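Local coordinates for haemagglutinin I (PDB 3A5P), which probably binds carbohydrates as a lectin that agglutinates blood cells, through a compact beta sandwich related to the legume lectin fold, at residues S4-N10 with G74-F80; P39-I45 with I56-G61; F66-E71 with I88-F92; G83-S87 with H97-K101. One frame throughout, in Å; residues are numbered along the deposited sequence.

In the fold
The chain folds as two beta sheets packed on each other, and the contacts sample both. Contact 1 pairs strands 3-10 and 74-81 in the mixed four-stranded sheet, and contact 4 pairs 85-89 with 96-99 at its other side. Contact 2 belongs to the five-stranded antiparallel sheet, where 40-43 and 54-60 are neighbours. Contact 3 crosses between the sheets, from 63-70 to 85-89 and the loop beyond. Their centres lie about 11 to 16 Å apart. Along the chain, contact 1 spans contact 2, whereas contact 3 alternates with contacts 1 and 4. Terminal and central parts of the chain are thereby tied into one small sandwich, consistent with a minimal legume-lectin-like carbohydrate recognition domain.

Contact 1 (S4-N10 with G74-F80); sequences SVQIVDN and GVATATF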
loop_
_atom_site.group_PDB
_atom_site.type_symbol
_atom_site.label_atom_id
_atom_site.label_comp_id
_atom_site.label_asym_id
_atom_site.label_seq_id
_atom_site.Cartn_x
_atom_site.Cartn_y
_atom_site.Cartn_z
ATOM N N SER A 4 -1.705 -3.564 16.876
ATOM C CA SER A 4 -2.581 -4.052 15.816
ATOM C C SER A 4 -3.274 -2.859 15.160
ATOM O O SER A 4 -3.163 -1.723 15.651
ATOM C CB SER A 4 -3.609 -5.030 16.388
ATOM O OG SER A 4 -4.497 -4.352 17.267
ATOM N N VAL A 5 -3.975 -3.125 14.051
ATOM C CA VAL A 5 -4.776 -2.109 13.376
ATOM C C VAL A 5 -6.207 -2.646 13.239
ATOM O O VAL A 5 -6.422 -3.770 12.732
ATOM C CB VAL A 5 -4.226 -1.726 11.969
ATOM C CG1 VAL A 5 -5.116 -0.654 11.327
ATOM C CG2 VAL A 5 -2.776 -1.216 12.063
ATOM N N GLN A 6 -7.169 -1.856 13.722
ATOM C CA GLN A 6 -8.602 -2.171 13.584
ATOM C C GLN A 6 -9.212 -1.247 12.546
ATOM O O GLN A 6 -8.890 -0.071 12.494
ATOM C CB GLN A 6 -9.324 -1.955 14.904
ATOM C CG GLN A 6 -9.090 -3.076 15.902
ATOM C CD GLN A 6 -9.898 -4.303 15.547
ATOM O OE1 GLN A 6 -11.111 -4.212 15.257
ATOM N NE2 GLN A 6 -9.244 -5.452 15.537
ATOM N N ILE A 7 -10.106 -1.770 11.720
ATOM C CA ILE A 7 -10.732 -0.927 10.695
ATOM C C ILE A 7 -12.250 -0.919 10.888
ATOM O O ILE A 7 -12.872 -1.977 11.066
ATOM C CB ILE A 7 -10.304 -1.337 9.252
ATOM C CG1 ILE A 7 -10.623 -2.815 8.990
ATOM C CG2 ILE A 7 -8.794 -1.030 9.014
ATOM C CD1 ILE A 7 -10.541 -3.238 7.529
ATOM N N VAL A 8 -12.829 0.281 10.917
ATOM C CA VAL A 8 -14.277 0.439 11.094
ATOM C C VAL A 8 -14.782 1.113 9.836
ATOM O O VAL A 8 -14.360 2.230 9.521
ATOM C CB VAL A 8 -14.643 1.285 12.362
ATOM C CG1 VAL A 8 -16.132 1.504 12.459
ATOM C CG2 VAL A 8 -14.114 0.620 13.650
ATOM N N ASP A 9 -15.653 0.409 9.113
ATOM C CA ASP A 9 -16.164 0.879 7.838
ATOM C C ASP A 9 -17.531 1.550 8.013
ATOM O O ASP A 9 -18.571 0.886 7.984
ATOM C CB ASP A 9 -16.265 -0.301 6.868
ATOM C CG ASP A 9 -16.745 0.107 5.472
ATOM O OD1 ASP A 9 -16.875 1.310 5.174
ATOM O OD2 ASP A 9 -16.992 -0.808 4.662
ATOM N N ASN A 10 -17.517 2.860 8.216
ATOM C CA ASN A 10 -18.762 3.633 8.218
ATOM C C ASN A 10 -18.932 4.426 6.931
ATOM O O ASN A 10 -19.579 5.477 6.911
ATOM C CB ASN A 10 -18.860 4.537 9.449
ATOM C CG ASN A 10 -19.043 3.745 10.724
ATOM O OD1 ASN A 10 -19.586 2.635 10.700
ATOM N ND2 ASN A 10 -18.532 4.268 11.829
ATOM N N GLY A 74 -0.810 -1.911 21.807
ATOM C CA GLY A 74 -1.477 -0.860 21.030
ATOM C C GLY A 74 -2.519 -1.360 20.038
ATOM O O GLY A 74 -2.380 -2.438 19.462
ATOM N N VAL A 75 -3.593 -0.580 19.874
ATOM C CA VAL A 75 -4.607 -0.846 18.860
ATOM C C VAL A 75 -4.885 0.476 18.164
ATOM O O VAL A 75 -5.456 1.392 18.758
ATOM C CB VAL A 75 -5.926 -1.419 19.473
ATOM C CG1 VAL A 75 -6.959 -1.701 18.379
ATOM C CG2 VAL A 75 -5.647 -2.681 20.267
ATOM N N ALA A 76 -4.424 0.602 16.920
ATOM C CA ALA A 76 -4.743 1.784 16.134
ATOM C C ALA A 76 -6.034 1.487 15.364
ATOM O O ALA A 76 -6.086 0.557 14.554
ATOM C CB ALA A 76 -3.608 2.136 15.188
ATOM N N THR A 77 -7.077 2.247 15.652
ATOM C CA THR A 77 -8.364 2.029 14.990
ATOM C C THR A 77 -8.572 3.118 13.946
ATOM O O THR A 77 -8.545 4.304 14.281
ATOM C CB THR A 77 -9.524 2.028 16.009
ATOM O OG1 THR A 77 -9.303 0.976 16.961
ATOM C CG2 THR A 77 -10.870 1.791 15.267
ATOM N N ALA A 78 -8.771 2.709 12.688
ATOM C CA ALA A 78 -9.057 3.654 11.600
ATOM C C ALA A 78 -10.528 3.546 11.244
ATOM O O ALA A 78 -10.987 2.475 10.813
ATOM C CB ALA A 78 -8.178 3.366 10.382
ATOM N N THR A 79 -11.251 4.654 11.419
ATOM C CA THR A 79 -12.687 4.704 11.123
ATOM C C THR A 79 -12.919 5.493 9.839
ATOM O O THR A 79 -12.535 6.670 9.735
ATOM C CB THR A 79 -13.533 5.297 12.302
ATOM O OG1 THR A 79 -13.280 4.545 13.497
ATOM C CG2 THR A 79 -15.064 5.249 11.983
ATOM N N PHE A 80 -13.578 4.838 8.888
ATOM C CA PHE A 80 -13.822 5.408 7.572
ATOM C C PHE A 80 -15.217 5.982 7.441
ATOM O O PHE A 80 -16.174 5.345 7.816
ATOM C CB PHE A 80 -13.569 4.335 6.513
ATOM C CG PHE A 80 -12.117 3.979 6.401
ATOM C CD1 PHE A 80 -11.325 4.560 5.406
ATOM C CD2 PHE A 80 -11.529 3.128 7.336
ATOM C CE1 PHE A 80 -9.953 4.240 5.321
ATOM C CE2 PHE A 80 -10.148 2.816 7.280
ATOM C CZ PHE A 80 -9.375 3.379 6.270
HETATM O O HOH W 1 -3.081 -5.139 19.704
#
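Ser4 meets Gly74 and Val75 where two parallel strands of the mixed four-stranded sheet of the sandwich run side by side; their axes come within 4.5 Å and their directions differ by 25°. The backbone N of Ser4 donates to Gly74 O, and its carbonyl accepts from Ala76 N. Its hydroxyl sits between its own backbone N and carbonyl carbon (chi1 66°), where OG lies 2.9 Å from a water that also donates to Gly74 O, giving that carbonyl a second donor. Val5, beside Ala76, turns inward onto Leu19 and Val32 of the other sheet. Gln6 N donates to Ala76 O, and Gln6 O accepts from Ala78 N. On the outer face its CG runs across Val75, 3.5 Å from CG1, and its CB rests 3.6 Å from Thr77 OG1; a bend at chi2 then carries the amide away. Ile7 is again on the inner face, against Leu17. Val8 lies alongside Thr79; its CB faces Thr79 OG1 at 3.7 Å, and CG2 reaches back across to Thr77 CG2 at 3.8 Å. The Val8 carbonyl takes the N-H of Phe80 and also lies near the plane of that ring, at its edge. Asp9 turns its carboxylate to the backbone N-H groups of Ala11, Leu13 and Gly14. The pairing fades at Asn10, whose N reaches Phe80 O at 2.9 Å in a weak bond bent to 126°.

Contact 2 (P39-I45 with I56-G61); sequences PITFSEI and ITVHNG
Thr41 and His59 exchange two backbone hydrogen bonds in the middle of a beta hairpin, strands 40-43 and 54-60 of the five-stranded antiparallel sheet. Ser43 and Thr57 repeat the exchange, and Gly61 N adds a longer bond to Pro39 O at 3.1 Å. One side-chain bond extends the pairing past the strand: Thr57 OG1, set beside its backbone N with chi1 -61°, donates to Ile45 O at 2.7 Å in the carbonyl plane. The same OG1 has a second partner in Gln67 NE2.

Two waters serve the face carrying Thr41, Ser43, Thr57 and His59. One accepts from Thr41 OG1 and donates to the carbonyls of Pro39 and Gly61. The other donates to Thr57 O, bonds Ser43 OG, and lies in the imidazole plane 2.9 Å from His59 ND1. With NE2 bound to Ala104 O of the second subunit, the ring is held at both nitrogens, which should fix its rotation.

Apolar contacts fill the opposite face, toward the sandwich interior. Ile40 and Val58 lie side by side, CG2 to CG1 at 3.5 Å. Phe42 likewise runs alongside Val58, its CD1 3.9 Å from CG2, while Ile56 CG2 sits at the edge of the phenyl ring. Past the end of strand 40-43, Leu103 of the second subunit packs on Ile45 and His59, and Ile45 crosses the imidazole at about a right angle, CD1 4.0 Å from His59 CE1.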
loop_
_atom_site.group_PDB
_atom_site.type_symbol
_atom_site.label_atom_id
_atom_site.label_comp_id
_atom_site.label_asym_id
_atom_site.label_seq_id
_atom_site.Cartn_x
_atom_site.Cartn_y
_atom_site.Cartn_z
ATOM N N PRO A 39 -2.431 3.519 -0.453
ATOM C CA PRO A 39 -2.460 2.845 0.844
ATOM C C PRO A 39 -2.015 3.784 1.965
ATOM O O PRO A 39 -1.198 4.689 1.743
ATOM C CB PRO A 39 -1.452 1.688 0.685
ATOM C CG PRO A 39 -1.432 1.414 -0.815
ATOM C CD PRO A 39 -1.568 2.814 -1.423
ATOM N N ILE A 40 -2.607 3.592 3.134
ATOM C CA ILE A 40 -2.136 4.216 4.357
ATOM C C ILE A 40 -1.205 3.207 5.031
ATOM O O ILE A 40 -1.627 2.090 5.309
ATOM C CB ILE A 40 -3.322 4.534 5.306
ATOM C CG1 ILE A 40 -4.399 5.375 4.591
ATOM C CG2 ILE A 40 -2.828 5.159 6.661
ATOM C CD1 ILE A 40 -5.720 5.359 5.325
ATOM N N THR A 41 0.050 3.594 5.273
ATOM C CA THR A 41 1.031 2.707 5.910
ATOM C C THR A 41 1.174 3.033 7.401
ATOM O O THR A 41 1.273 4.200 7.786
ATOM C CB THR A 41 2.445 2.788 5.210
ATOM O OG1 THR A 41 2.308 2.474 3.821
ATOM C CG2 THR A 41 3.452 1.810 5.873
ATOM N N PHE A 42 1.141 1.994 8.225
ATOM C CA PHE A 42 1.389 2.100 9.661
ATOM C C PHE A 42 2.706 1.385 9.914
ATOM O O PHE A 42 2.877 0.249 9.495
ATOM C CB PHE A 42 0.284 1.376 10.451
ATOM C CG PHE A 42 -1.081 1.979 10.291
ATOM C CD1 PHE A 42 -1.635 2.742 11.322
ATOM C CD2 PHE A 42 -1.819 1.778 9.124
ATOM C CE1 PHE A 42 -2.911 3.315 11.180
ATOM C CE2 PHE A 42 -3.088 2.353 8.970
ATOM C CZ PHE A 42 -3.637 3.110 10.002
ATOM N N SER A 43 3.637 2.039 10.592
ATOM C CA SER A 43 4.952 1.414 10.822
ATOM C C SER A 43 5.706 2.099 11.951
ATOM O O SER A 43 5.287 3.152 12.443
ATOM C CB SER A 43 5.795 1.418 9.524
ATOM O OG SER A 43 6.249 2.726 9.190
ATOM N N GLU A 44 6.835 1.509 12.321
ATOM C CA GLU A 44 7.677 2.039 13.382
ATOM C C GLU A 44 8.809 2.945 12.868
ATOM O O GLU A 44 9.890 2.987 13.459
ATOM C CB GLU A 44 8.171 0.882 14.270
ATOM C CG GLU A 44 7.013 0.211 14.979
ATOM C CD GLU A 44 7.407 -0.800 16.049
ATOM O OE1 GLU A 44 8.605 -1.174 16.144
ATOM O OE2 GLU A 44 6.490 -1.254 16.775
ATOM N N ILE A 45 8.554 3.703 11.804
ATOM C CA ILE A 45 9.554 4.676 11.310
ATOM C C ILE A 45 9.706 5.828 12.302
ATOM O O ILE A 45 8.734 6.500 12.635
ATOM C CB ILE A 45 9.216 5.195 9.895
ATOM C CG1 ILE A 45 9.401 4.052 8.891
ATOM C CG2 ILE A 45 10.111 6.401 9.510
ATOM C CD1 ILE A 45 8.770 4.311 7.553
ATOM N N ILE A 56 3.339 4.585 16.737
ATOM C CA ILE A 56 3.027 4.082 15.399
ATOM C C ILE A 56 3.007 5.306 14.478
ATOM O O ILE A 56 2.242 6.257 14.711
ATOM C CB ILE A 56 1.641 3.394 15.338
ATOM C CG1 ILE A 56 1.505 2.327 16.434
ATOM C CG2 ILE A 56 1.434 2.753 13.911
ATOM C CD1 ILE A 56 0.031 1.836 16.666
ATOM N N THR A 57 3.846 5.277 13.449
ATOM C CA THR A 57 3.906 6.341 12.444
ATOM C C THR A 57 2.981 6.013 11.277
ATOM O O THR A 57 2.878 4.861 10.861
ATOM C CB THR A 57 5.324 6.536 11.950
ATOM O OG1 THR A 57 6.125 6.923 13.071
ATOM C CG2 THR A 57 5.374 7.619 10.877
ATOM N N VAL A 58 2.275 7.029 10.804
ATOM C CA VAL A 58 1.296 6.851 9.734
ATOM C C VAL A 58 1.747 7.633 8.510
ATOM O O VAL A 58 2.041 8.847 8.602
ATOM C CB VAL A 58 -0.110 7.284 10.203
ATOM C CG1 VAL A 58 -1.157 7.121 9.074
ATOM C CG2 VAL A 58 -0.514 6.479 11.424
ATOM N N HIS A 59 1.835 6.929 7.376
ATOM C CA HIS A 59 2.063 7.575 6.091
ATOM C C HIS A 59 0.803 7.526 5.227
ATOM O O HIS A 59 0.169 6.466 5.067
ATOM C CB HIS A 59 3.248 6.940 5.360
ATOM C CG HIS A 59 4.571 7.363 5.905
ATOM N ND1 HIS A 59 5.129 6.789 7.022
ATOM C CD2 HIS A 59 5.433 8.326 5.500
ATOM C CE1 HIS A 59 6.284 7.377 7.287
ATOM N NE2 HIS A 59 6.496 8.307 6.371
ATOM N N ASN A 60 0.421 8.674 4.697
ATOM C CA ASN A 60 -0.703 8.750 3.760
ATOM C C ASN A 60 -0.104 8.755 2.348
ATOM O O ASN A 60 0.391 9.784 1.863
ATOM C CB ASN A 60 -1.543 9.999 4.057
ATOM C CG ASN A 60 -2.867 10.024 3.300
ATOM O OD1 ASN A 60 -3.218 9.080 2.577
ATOM N ND2 ASN A 60 -3.603 11.121 3.458
ATOM N N GLY A 61 -0.103 7.585 1.698
ATOM C CA GLY A 61 0.669 7.423 0.469
ATOM C C GLY A 61 2.131 7.658 0.821
ATOM O O GLY A 61 2.656 7.032 1.771
HETATM O O HOH W 2 1.634 4.521 2.116
HETATM O O HOH W 3 4.340 4.360 8.326
#

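Contact 3 (F66-E71 with I88-F92); sequences FQLGYE and ISTGF
Phe92 lies across the backbone of Tyr70 and Glu71, one ring face turned to the end of strand 63-70. Its CB rests 3.4 Å from Gly69 O. With CG beside the backbone N and anti to the carbonyl carbon (chi1 -59°), the ring extends past that oxygen. CD2 then meets Tyr70 CA at 3.7 Å, an off-centre CH-pi contact. Farther out, CE2 and CZ lie under Glu71 N, which sits 3.6 Å above the ring plane and is offset toward the rim. Over the same face, CE1 touches Glu71 CG at 3.6 Å; that side chain crosses the ring at about a right angle before bending off, its carboxylate reaching Ser53 OG.

Thr90 OG1 donates to Gly69 O over a short 2.6 Å and accepts from Phe92 N, closing an ST turn; a second, overlapping ST turn runs from Ser89 OG to Gly91 N. A water links Gly69 N with Phe92 O, so Gly69 is tied to the loop through both of its backbone polar atoms.

Toward the interior, the contact is made by apolar side chains. Leu68 CD1 lies 3.7 Å from Ile88 CG2, the two side chains crossing at about a right angle, and Ile88 CD1 meets the edge of the Phe66 ring at CZ, 3.9 Å away. These residues join strand 63-70 of the five-stranded sheet to strand 85-89 of the four-stranded one. Around them, Phe66 and Ile88 share Leu98 of strand 96-99, Leu68 also packs on Ala76 of strand 74-81, and Val58 of strand 54-60 flanks Phe66 and Leu68.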
loop_
_atom_site.group_PDB
_atom_site.type_symbol
_atom_site.label_atom_id
_atom_site.label_comp_id
_atom_site.label_asym_id
_atom_site.label_seq_id
_atom_site.Cartn_x
_atom_site.Cartn_y
_atom_site.Cartn_z
ATOM N N PHE A 66 1.086 11.665 10.440
ATOM C CA PHE A 66 1.236 11.947 11.881
ATOM C C PHE A 66 1.745 10.718 12.597
ATOM O O PHE A 66 1.866 9.647 11.989
ATOM C CB PHE A 66 -0.089 12.420 12.539
ATOM C CG PHE A 66 -1.329 11.707 12.034
ATOM C CD1 PHE A 66 -1.622 10.396 12.436
ATOM C CD2 PHE A 66 -2.204 12.348 11.147
ATOM C CE1 PHE A 66 -2.774 9.733 11.957
ATOM C CE2 PHE A 66 -3.354 11.694 10.662
ATOM C CZ PHE A 66 -3.637 10.387 11.079
ATOM N N GLN A 67 2.003 10.854 13.896
ATOM C CA GLN A 67 2.416 9.726 14.699
ATOM C C GLN A 67 1.443 9.564 15.848
ATOM O O GLN A 67 0.980 10.568 16.427
ATOM C CB GLN A 67 3.828 9.955 15.229
ATOM C CG GLN A 67 4.449 8.741 15.899
ATOM C CD GLN A 67 5.903 9.013 16.295
ATOM O OE1 GLN A 67 6.174 9.420 17.427
ATOM N NE2 GLN A 67 6.827 8.840 15.345
ATOM N N LEU A 68 1.157 8.305 16.174
ATOM C CA LEU A 68 0.269 7.912 17.260
ATOM C C LEU A 68 1.105 7.329 18.400
ATOM O O LEU A 68 2.154 6.728 18.159
ATOM C CB LEU A 68 -0.664 6.806 16.784
ATOM C CG LEU A 68 -1.302 6.923 15.382
ATOM C CD1 LEU A 68 -1.826 5.561 14.927
ATOM C CD2 LEU A 68 -2.424 7.933 15.440
ATOM N N GLY A 69 0.619 7.482 19.623
ATOM C CA GLY A 69 1.269 6.899 20.801
ATOM C C GLY A 69 0.376 5.877 21.478
ATOM O O GLY A 69 -0.873 5.915 21.354
ATOM N N TYR A 70 1.009 4.958 22.194
ATOM C CA TYR A 70 0.270 3.965 22.962
ATOM C C TYR A 70 1.069 3.427 24.152
ATOM O O TYR A 70 2.304 3.522 24.208
ATOM C CB TYR A 70 -0.236 2.812 22.052
ATOM C CG TYR A 70 0.838 1.869 21.535
ATOM C CD1 TYR A 70 1.182 0.711 22.250
ATOM C CD2 TYR A 70 1.521 2.129 20.331
ATOM C CE1 TYR A 70 2.159 -0.163 21.791
ATOM C CE2 TYR A 70 2.525 1.247 19.856
ATOM C CZ TYR A 70 2.836 0.105 20.605
ATOM O OH TYR A 70 3.815 -0.759 20.179
ATOM N N GLU A 71 0.325 2.897 25.111
ATOM C CA GLU A 71 0.876 2.143 26.218
ATOM C C GLU A 71 0.319 0.732 26.106
ATOM O O GLU A 71 -0.734 0.520 25.496
ATOM C CB GLU A 71 0.443 2.769 27.551
ATOM C CG GLU A 71 0.831 4.224 27.729
ATOM C CD GLU A 71 2.338 4.433 27.853
ATOM O OE1 GLU A 71 3.069 3.450 28.145
ATOM O OE2 GLU A 71 2.776 5.585 27.652
ATOM N N ILE A 88 -8.147 8.220 12.887
ATOM C CA ILE A 88 -7.279 7.185 13.465
ATOM C C ILE A 88 -6.961 7.492 14.924
ATOM O O ILE A 88 -6.530 8.593 15.245
ATOM C CB ILE A 88 -5.963 7.021 12.662
ATOM C CG1 ILE A 88 -6.291 6.795 11.170
ATOM C CG2 ILE A 88 -5.143 5.867 13.228
ATOM C CD1 ILE A 88 -5.092 6.877 10.229
ATOM N N SER A 89 -7.211 6.521 15.793
ATOM C CA SER A 89 -7.029 6.720 17.216
ATOM C C SER A 89 -6.452 5.472 17.875
ATOM O O SER A 89 -6.722 4.352 17.435
ATOM C CB SER A 89 -8.368 7.081 17.864
ATOM O OG SER A 89 -8.179 7.236 19.267
ATOM N N THR A 90 -5.669 5.670 18.934
ATOM C CA THR A 90 -5.172 4.557 19.757
ATOM C C THR A 90 -5.788 4.577 21.166
ATOM O O THR A 90 -5.564 3.664 21.970
ATOM C CB THR A 90 -3.644 4.640 19.949
ATOM O OG1 THR A 90 -3.324 5.950 20.439
ATOM C CG2 THR A 90 -2.909 4.414 18.620
ATOM N N GLY A 91 -6.538 5.630 21.476
ATOM C CA GLY A 91 -7.006 5.826 22.854
ATOM C C GLY A 91 -6.023 6.605 23.710
ATOM O O GLY A 91 -6.274 6.833 24.897
ATOM N N PHE A 92 -4.897 7.005 23.118
ATOM C CA PHE A 92 -3.918 7.867 23.792
ATOM C C PHE A 92 -3.708 9.121 22.979
ATOM O O PHE A 92 -3.413 9.056 21.793
ATOM C CB PHE A 92 -2.593 7.131 24.015
ATOM C CG PHE A 92 -2.743 5.889 24.830
ATOM C CD1 PHE A 92 -2.495 5.901 26.205
ATOM C CD2 PHE A 92 -3.162 4.698 24.231
ATOM C CE1 PHE A 92 -2.667 4.739 26.960
ATOM C CE2 PHE A 92 -3.317 3.542 24.963
ATOM C CZ PHE A 92 -3.075 3.554 26.337
HETATM O O HOH W 4 -1.486 9.395 20.217
#

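Contact 4 (G83-S87 with H97-K101); sequences GGNVS and HLTLK
His97 and Asn85 meet through two different first torsions. The histidine holds CG anti to its backbone N (chi1 175°), whereas the asparagine keeps CG beside its own backbone N (chi1 -72°), and the two side chains cross on the face of the sheet they share with Thr99. His97 NE2 donates to Asn85 OD1 at 2.7 Å, on a lone pair in the carbonyl plane of the amide and close to the plane of the imidazole, although the two flat groups are turned 38° apart. Asn85 ND2 is bound to Ala82 O, so both ends of the amide are engaged and its orientation is set.

The backbones underneath form a beta hairpin, strands 85-89 and 96-99, at one side of the mixed four-stranded sheet. Val86 and Leu98 are a hydrogen-bonded pair, each N bonded to the other's carbonyl O at 3.0 Å. Beyond the strand, Gly84 O accepts from Leu100 N at 2.9 Å, and the positive phi of Gly84 bends the chain there as it enters the strand. His97 CD2 also comes within 3.5 Å of Val86 O.

On the inner face Val86 CG2 touches both leucines. Leu98 lies alongside the valine and points the same way, its CD1 3.6 Å from CG2. Both leucines reach on to Ile40 in the facing sheet. Leu100 approaches Val86 at about a right angle, its CD2 3.9 Å from that same methyl.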
loop_
_atom_site.group_PDB
_atom_site.type_symbol
_atom_site.label_atom_id
_atom_site.label_comp_id
_atom_site.label_asym_id
_atom_site.label_seq_id
_atom_site.Cartn_x
_atom_site.Cartn_y
_atom_site.Cartn_z
ATOM N N GLY A 83 -16.574 10.251 1.613
ATOM C CA GLY A 83 -15.717 11.390 1.237
ATOM C C GLY A 83 -14.239 11.167 1.530
ATOM O O GLY A 83 -13.462 12.121 1.541
ATOM N N GLY A 84 -13.851 9.914 1.753
ATOM C CA GLY A 84 -12.439 9.576 1.980
ATOM C C GLY A 84 -11.925 10.040 3.339
ATOM O O GLY A 84 -10.722 10.245 3.515
ATOM N N ASN A 85 -12.836 10.199 4.301
ATOM C CA ASN A 85 -12.464 10.659 5.619
ATOM C C ASN A 85 -12.037 9.495 6.490
ATOM O O ASN A 85 -12.733 8.488 6.568
ATOM C CB ASN A 85 -13.609 11.423 6.290
ATOM C CG ASN A 85 -13.826 12.765 5.677
ATOM O OD1 ASN A 85 -13.013 13.676 5.861
ATOM N ND2 ASN A 85 -14.897 12.901 4.897
ATOM N N VAL A 86 -10.910 9.666 7.172
ATOM C CA VAL A 86 -10.383 8.626 8.044
ATOM C C VAL A 86 -10.016 9.259 9.375
ATOM O O VAL A 86 -9.272 10.236 9.401
ATOM C CB VAL A 86 -9.122 7.933 7.451
ATOM C CG1 VAL A 86 -8.851 6.599 8.200
ATOM C CG2 VAL A 86 -9.292 7.680 5.950
ATOM N N SER A 87 -10.547 8.705 10.459
ATOM C CA SER A 87 -10.149 9.092 11.803
ATOM C C SER A 87 -9.370 7.940 12.416
ATOM O O SER A 87 -9.881 6.827 12.461
ATOM C CB SER A 87 -11.385 9.398 12.649
ATOM O OG SER A 87 -11.017 9.730 13.977
ATOM N N HIS A 97 -7.113 13.059 12.019
ATOM C CA HIS A 97 -7.828 12.901 10.776
ATOM C C HIS A 97 -6.882 12.979 9.574
ATOM O O HIS A 97 -5.918 13.745 9.588
ATOM C CB HIS A 97 -8.891 14.004 10.680
ATOM C CG HIS A 97 -9.634 14.032 9.386
ATOM N ND1 HIS A 97 -9.246 14.823 8.324
ATOM C CD2 HIS A 97 -10.764 13.397 8.992
ATOM C CE1 HIS A 97 -10.096 14.659 7.324
ATOM N NE2 HIS A 97 -11.023 13.790 7.701
ATOM N N LEU A 98 -7.175 12.191 8.539
ATOM C CA LEU A 98 -6.613 12.407 7.207
ATOM C C LEU A 98 -7.692 12.146 6.156
ATOM O O LEU A 98 -8.777 11.616 6.454
ATOM C CB LEU A 98 -5.370 11.511 6.960
ATOM C CG LEU A 98 -5.533 9.973 7.027
ATOM C CD1 LEU A 98 -6.102 9.380 5.719
ATOM C CD2 LEU A 98 -4.208 9.229 7.398
ATOM N N THR A 99 -7.375 12.524 4.928
ATOM C CA THR A 99 -8.230 12.199 3.802
ATOM C C THR A 99 -7.454 11.410 2.785
ATOM O O THR A 99 -6.293 11.733 2.453
ATOM C CB THR A 99 -8.845 13.430 3.126
ATOM O OG1 THR A 99 -7.820 14.391 2.845
ATOM C CG2 THR A 99 -9.889 14.036 4.022
ATOM N N LEU A 100 -8.100 10.341 2.321
ATOM C CA LEU A 100 -7.550 9.449 1.302
ATOM C C LEU A 100 -7.122 10.232 0.070
ATOM O O LEU A 100 -7.799 11.193 -0.326
ATOM C CB LEU A 100 -8.596 8.398 0.906
ATOM C CG LEU A 100 -8.969 7.396 2.012
ATOM C CD1 LEU A 100 -10.077 6.417 1.535
ATOM C CD2 LEU A 100 -7.743 6.639 2.542
ATOM N N LYS A 101 -6.022 9.810 -0.536
ATOM C CA LYS A 101 -5.499 10.460 -1.736
ATOM C C LYS A 101 -5.798 9.608 -2.951
ATOM O O LYS A 101 -5.375 8.442 -3.022
ATOM C CB LYS A 101 -3.992 10.665 -1.592
ATOM C CG LYS A 101 -3.657 11.690 -0.548
ATOM C CD LYS A 101 -2.391 11.327 0.210
ATOM C CE LYS A 101 -1.166 11.472 -0.626
ATOM N NZ LYS A 101 -0.026 11.881 0.229
#